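RIM-binding protein, isoform F (Drosophila melanogaster, PDB 6Q9M) probably serves as a scaffold of the presynaptic active zone that couples synaptic vesicle recruitment to release sites. Local coordinates at residues 39-51 / 54-67. Residues are numbered along the deposited sequence; the frame is centred on the assembly and turned at random.
Sequences IDSYHVYVDGVLK and VKANERTRALIEGV
Tyr42 and Val54 form an antiparallel hydrogen-bonded pair, with Tyr42 N to Val54 O at 2.8 Å and Val54 N to Tyr42 O at 3.2 Å. From this anchor the tyrosine side chain runs toward Thr60, in the loop that leads into strand 61-65. Its CB lies 4.4 Å from Val54 CB; with CG anti to the carbonyl carbon (chi1 -59°), the CD1 edge of the ring passes Val54 O near the ring plane, at 3.7 Å. Farther out, CE1 and OH both meet the Thr60 methyl, CE1 at 4.1 Å from CG2, while Ile39 CG1 lies over one face of the ring, offset toward its rim. An alanine here would remove the ring and is likely to leave the Thr60 methyl and Ile39 without their shared aromatic partner. Farther along, Val44 CG1 meets Ile64 CD1 at 3.7 Å, and Val46 and Ile64 meet tip to tip; the Lys51 side chain crosses Ile64 at about a right angle, its CB 3.7 Å from Ile64 CG2. These apolar contacts bridge the two sheets of a fibronectin type III sandwich: strand 39-46 pairs with 49-55 and 73-81, strand 61-65 edges the opposing sheet beside 23-29, and Trp28 of that neighbour meets the Tyr42 ring edge-to-face.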
loop_
_atom_site.group_PDB
_atom_site.type_symbol
_atom_site.label_atom_id
_atom_site.label_comp_id
_atom_site.label_asym_id
_atom_site.label_seq_id
_atom_site.Cartn_x
_atom_site.Cartn_y
_atom_site.Cartn_z
ATOM N N ILE A 39 -18.866 15.293 3.170
ATOM C CA ILE A 39 -17.667 16.084 3.368
ATOM C C ILE A 39 -17.997 17.378 4.100
ATOM O O ILE A 39 -18.989 18.052 3.796
ATOM C CB ILE A 39 -17.020 16.350 2.007
ATOM C CG1 ILE A 39 -15.957 17.406 2.127
ATOM C CG2 ILE A 39 -18.065 16.787 0.996
ATOM C CD1 ILE A 39 -15.252 17.507 0.894
ATOM N N ASP A 40 -17.124 17.744 5.037
ATOM C CA ASP A 40 -17.245 18.895 5.921
ATOM C C ASP A 40 -16.150 19.933 5.711
ATOM O O ASP A 40 -16.423 21.134 5.786
ATOM C CB ASP A 40 -17.233 18.409 7.382
ATOM C CG ASP A 40 -17.442 19.531 8.379
ATOM O OD1 ASP A 40 -18.608 19.777 8.753
ATOM O OD2 ASP A 40 -16.441 20.150 8.805
ATOM N N SER A 41 -14.915 19.511 5.460
ATOM C CA SER A 41 -13.838 20.444 5.157
ATOM C C SER A 41 -12.749 19.681 4.415
ATOM O O SER A 41 -12.788 18.454 4.301
ATOM C CB SER A 41 -13.292 21.129 6.424
ATOM O OG SER A 41 -12.605 20.227 7.277
ATOM N N TYR A 42 -11.765 20.425 3.928
ATOM C CA TYR A 42 -10.641 19.862 3.208
ATOM C C TYR A 42 -9.341 20.130 3.960
ATOM O O TYR A 42 -9.178 21.168 4.609
ATOM C CB TYR A 42 -10.527 20.448 1.796
ATOM C CG TYR A 42 -11.723 20.248 0.915
ATOM C CD1 TYR A 42 -12.762 21.177 0.882
ATOM C CD2 TYR A 42 -11.813 19.139 0.098
ATOM C CE1 TYR A 42 -13.866 20.988 0.058
ATOM C CE2 TYR A 42 -12.899 18.949 -0.733
ATOM C CZ TYR A 42 -13.924 19.869 -0.749
ATOM O OH TYR A 42 -15.004 19.640 -1.572
ATOM N N HIS A 43 -8.419 19.177 3.853
ATOM C CA HIS A 43 -7.089 19.256 4.439
ATOM C C HIS A 43 -6.079 19.182 3.304
ATOM O O HIS A 43 -6.065 18.203 2.547
ATOM C CB HIS A 43 -6.844 18.115 5.423
ATOM C CG HIS A 43 -7.432 18.331 6.777
ATOM N ND1 HIS A 43 -8.107 19.480 7.124
ATOM C CD2 HIS A 43 -7.441 17.543 7.878
ATOM C CE1 HIS A 43 -8.503 19.396 8.383
ATOM N NE2 HIS A 43 -8.115 18.228 8.863
ATOM N N VAL A 44 -5.243 20.210 3.176
ATOM C CA VAL A 44 -4.221 20.253 2.137
ATOM C C VAL A 44 -2.886 19.891 2.762
ATOM O O VAL A 44 -2.473 20.502 3.757
ATOM C CB VAL A 44 -4.163 21.630 1.468
ATOM C CG1 VAL A 44 -3.215 21.582 0.288
ATOM C CG2 VAL A 44 -5.558 22.032 1.022
ATOM N N TYR A 45 -2.223 18.890 2.194
ATOM C CA TYR A 45 -0.932 18.413 2.673
ATOM C C TYR A 45 0.150 18.652 1.633
ATOM O O TYR A 45 -0.103 18.594 0.425
ATOM C CB TYR A 45 -0.969 16.930 2.999
ATOM C CG TYR A 45 -1.876 16.584 4.152
ATOM C CD1 TYR A 45 -3.250 16.503 3.972
ATOM C CD2 TYR A 45 -1.362 16.344 5.416
ATOM C CE1 TYR A 45 -4.083 16.194 5.012
ATOM C CE2 TYR A 45 -2.198 16.032 6.465
ATOM C CZ TYR A 45 -3.559 15.955 6.253
ATOM O OH TYR A 45 -4.413 15.642 7.284
ATOM N N VAL A 46 1.366 18.899 2.118
ATOM C CA VAL A 46 2.555 18.955 1.275
ATOM C C VAL A 46 3.605 18.064 1.924
ATOM O O VAL A 46 3.965 18.270 3.091
ATOM C CB VAL A 46 3.072 20.399 1.106
ATOM C CG1 VAL A 46 4.364 20.426 0.322
ATOM C CG2 VAL A 46 2.027 21.261 0.402
ATOM N N ASP A 47 4.072 17.065 1.180
ATOM C CA ASP A 47 4.958 16.020 1.696
ATOM C C ASP A 47 4.502 15.534 3.067
ATOM O O ASP A 47 5.290 15.400 4.002
ATOM C CB ASP A 47 6.410 16.486 1.742
ATOM C CG ASP A 47 6.830 17.223 0.478
ATOM O OD1 ASP A 47 6.293 16.901 -0.603
ATOM O OD2 ASP A 47 7.689 18.132 0.566
ATOM N N GLY A 48 3.201 15.292 3.196
ATOM C CA GLY A 48 2.658 14.743 4.419
ATOM C C GLY A 48 2.338 15.735 5.520
ATOM O O GLY A 48 1.733 15.336 6.521
ATOM N N VAL A 49 2.729 17.004 5.393
ATOM C CA VAL A 49 2.488 18.008 6.430
ATOM C C VAL A 49 1.233 18.803 6.079
ATOM O O VAL A 49 1.093 19.294 4.951
ATOM C CB VAL A 49 3.702 18.942 6.583
ATOM C CG1 VAL A 49 3.403 20.052 7.572
ATOM C CG2 VAL A 49 4.929 18.159 7.012
ATOM N N LEU A 50 0.327 18.943 7.045
ATOM C CA LEU A 50 -0.898 19.718 6.835
ATOM C C LEU A 50 -0.572 21.208 6.755
ATOM O O LEU A 50 0.124 21.738 7.620
ATOM C CB LEU A 50 -1.895 19.454 7.966
ATOM C CG LEU A 50 -3.150 20.337 8.042
ATOM C CD1 LEU A 50 -3.892 20.362 6.718
ATOM C CD2 LEU A 50 -4.074 19.867 9.155
ATOM N N LYS A 51 -1.056 21.878 5.707
ATOM C CA LYS A 51 -0.707 23.272 5.455
ATOM C C LYS A 51 -1.885 24.236 5.464
ATOM O O LYS A 51 -1.759 25.340 5.994
ATOM C CB LYS A 51 0.020 23.386 4.115
ATOM C CG LYS A 51 1.271 22.534 4.047
ATOM C CD LYS A 51 2.388 23.118 4.895
ATOM C CE LYS A 51 3.088 24.268 4.177
ATOM N NZ LYS A 51 4.068 24.955 5.064
ATOM N N VAL A 54 -9.475 24.315 4.116
ATOM C CA VAL A 54 -10.531 25.020 3.400
ATOM C C VAL A 54 -11.864 24.446 3.848
ATOM O O VAL A 54 -12.052 23.224 3.834
ATOM C CB VAL A 54 -10.365 24.893 1.878
ATOM C CG1 VAL A 54 -11.408 25.731 1.158
ATOM C CG2 VAL A 54 -8.938 25.279 1.460
ATOM N N LYS A 55 -12.784 25.315 4.254
ATOM C CA LYS A 55 -14.076 24.833 4.716
ATOM C C LYS A 55 -15.006 24.575 3.533
ATOM O O LYS A 55 -14.745 24.976 2.395
ATOM C CB LYS A 55 -14.726 25.843 5.664
ATOM C CG LYS A 55 -13.846 26.311 6.819
ATOM C CD LYS A 55 -14.098 25.501 8.087
ATOM C CE LYS A 55 -13.128 25.883 9.207
ATOM N NZ LYS A 55 -13.626 27.009 10.067
ATOM N N ALA A 56 -16.128 23.912 3.827
ATOM C CA ALA A 56 -16.920 23.282 2.772
ATOM C C ALA A 56 -17.502 24.318 1.822
ATOM O O ALA A 56 -17.575 24.086 0.609
ATOM C CB ALA A 56 -18.038 22.437 3.384
ATOM N N ASN A 57 -17.934 25.462 2.352
ATOM C CA ASN A 57 -18.592 26.472 1.541
ATOM C C ASN A 57 -17.636 27.525 1.015
ATOM O O ASN A 57 -18.080 28.580 0.549
ATOM C CB ASN A 57 -19.720 27.117 2.337
ATOM C CG ASN A 57 -20.944 26.269 2.329
ATOM O OD1 ASN A 57 -21.129 25.461 1.421
ATOM N ND2 ASN A 57 -21.774 26.408 3.343
ATOM N N GLU A 58 -16.340 27.267 1.067
ATOM C CA GLU A 58 -15.405 28.167 0.422
ATOM C C GLU A 58 -15.155 27.691 -1.005
ATOM O O GLU A 58 -15.618 26.626 -1.422
ATOM C CB GLU A 58 -14.108 28.237 1.222
ATOM C CG GLU A 58 -14.320 28.456 2.706
ATOM C CD GLU A 58 -13.122 29.097 3.374
ATOM O OE1 GLU A 58 -12.248 28.349 3.870
ATOM O OE2 GLU A 58 -13.055 30.346 3.404
ATOM N N ARG A 59 -14.414 28.488 -1.764
ATOM C CA ARG A 59 -14.017 28.038 -3.085
ATOM C C ARG A 59 -12.929 26.998 -2.902
ATOM O O ARG A 59 -12.116 27.096 -1.979
ATOM C CB ARG A 59 -13.528 29.202 -3.945
ATOM C CG ARG A 59 -14.642 30.197 -4.285
ATOM C CD ARG A 59 -14.547 30.710 -5.711
ATOM N NE ARG A 59 -13.173 31.031 -6.068
ATOM C CZ ARG A 59 -12.826 31.897 -7.013
ATOM N NH1 ARG A 59 -11.543 32.123 -7.260
ATOM N NH2 ARG A 59 -13.759 32.536 -7.711
ATOM N N THR A 60 -12.956 25.971 -3.757
ATOM C CA THR A 60 -12.031 24.842 -3.694
ATOM C C THR A 60 -10.701 25.198 -4.358
ATOM O O THR A 60 -10.266 24.593 -5.343
ATOM C CB THR A 60 -12.651 23.599 -4.320
ATOM O OG1 THR A 60 -13.103 23.900 -5.642
ATOM C CG2 THR A 60 -13.824 23.103 -3.488
ATOM N N ARG A 61 -10.070 26.230 -3.803
ATOM C CA ARG A 61 -8.749 26.660 -4.217
ATOM C C ARG A 61 -7.913 26.905 -2.970
ATOM O O ARG A 61 -8.440 27.086 -1.871
ATOM C CB ARG A 61 -8.820 27.933 -5.065
ATOM C CG ARG A 61 -9.452 27.761 -6.438
ATOM C CD ARG A 61 -8.807 28.709 -7.447
ATOM N NE ARG A 61 -9.649 28.978 -8.610
ATOM C CZ ARG A 61 -9.895 28.103 -9.584
ATOM N NH1 ARG A 61 -10.676 28.454 -10.604
ATOM N NH2 ARG A 61 -9.370 26.880 -9.543
ATOM N N ALA A 62 -6.595 26.936 -3.145
ATOM C CA ALA A 62 -5.734 27.210 -2.005
ATOM C C ALA A 62 -4.386 27.730 -2.478
ATOM O O ALA A 62 -3.864 27.293 -3.507
ATOM C CB ALA A 62 -5.538 25.961 -1.137
ATOM N N LEU A 63 -3.831 28.652 -1.698
ATOM C CA LEU A 63 -2.484 29.176 -1.879
ATOM C C LEU A 63 -1.632 28.608 -0.750
ATOM O O LEU A 63 -1.878 28.896 0.425
ATOM C CB LEU A 63 -2.488 30.706 -1.861
ATOM C CG LEU A 63 -1.143 31.412 -2.061
ATOM C CD1 LEU A 63 -0.660 31.265 -3.509
ATOM C CD2 LEU A 63 -1.224 32.885 -1.657
ATOM N N ILE A 64 -0.665 27.770 -1.091
ATOM C CA ILE A 64 0.180 27.123 -0.097
ATOM C C ILE A 64 1.527 27.829 -0.040
ATOM O O ILE A 64 2.278 27.843 -1.025
ATOM C CB ILE A 64 0.362 25.632 -0.396
ATOM C CG1 ILE A 64 -0.959 25.025 -0.851
ATOM C CG2 ILE A 64 0.899 24.933 0.840
ATOM C CD1 ILE A 64 -0.792 23.648 -1.499
ATOM N N GLU A 65 1.840 28.388 1.121
ATOM C CA GLU A 65 3.120 29.032 1.354
ATOM C C GLU A 65 4.159 28.013 1.814
ATOM O O GLU A 65 3.852 26.852 2.095
ATOM C CB GLU A 65 2.963 30.142 2.386
ATOM C CG GLU A 65 2.005 31.223 1.943
ATOM C CD GLU A 65 2.628 32.142 0.912
ATOM O OE1 GLU A 65 1.890 32.975 0.342
ATOM O OE2 GLU A 65 3.856 32.026 0.674
ATOM N N GLY A 66 5.413 28.463 1.866
ATOM C CA GLY A 66 6.527 27.621 2.262
ATOM C C GLY A 66 6.646 26.352 1.440
ATOM O O GLY A 66 6.697 25.254 2.005
ATOM N N VAL A 67 6.664 26.467 0.112
ATOM C CA VAL A 67 6.855 25.315 -0.770
ATOM C C VAL A 67 7.941 25.687 -1.771
ATOM O O VAL A 67 7.675 26.389 -2.755
ATOM C CB VAL A 67 5.567 24.902 -1.487
ATOM C CG1 VAL A 67 5.775 23.594 -2.241
ATOM C CG2 VAL A 67 4.442 24.769 -0.494
#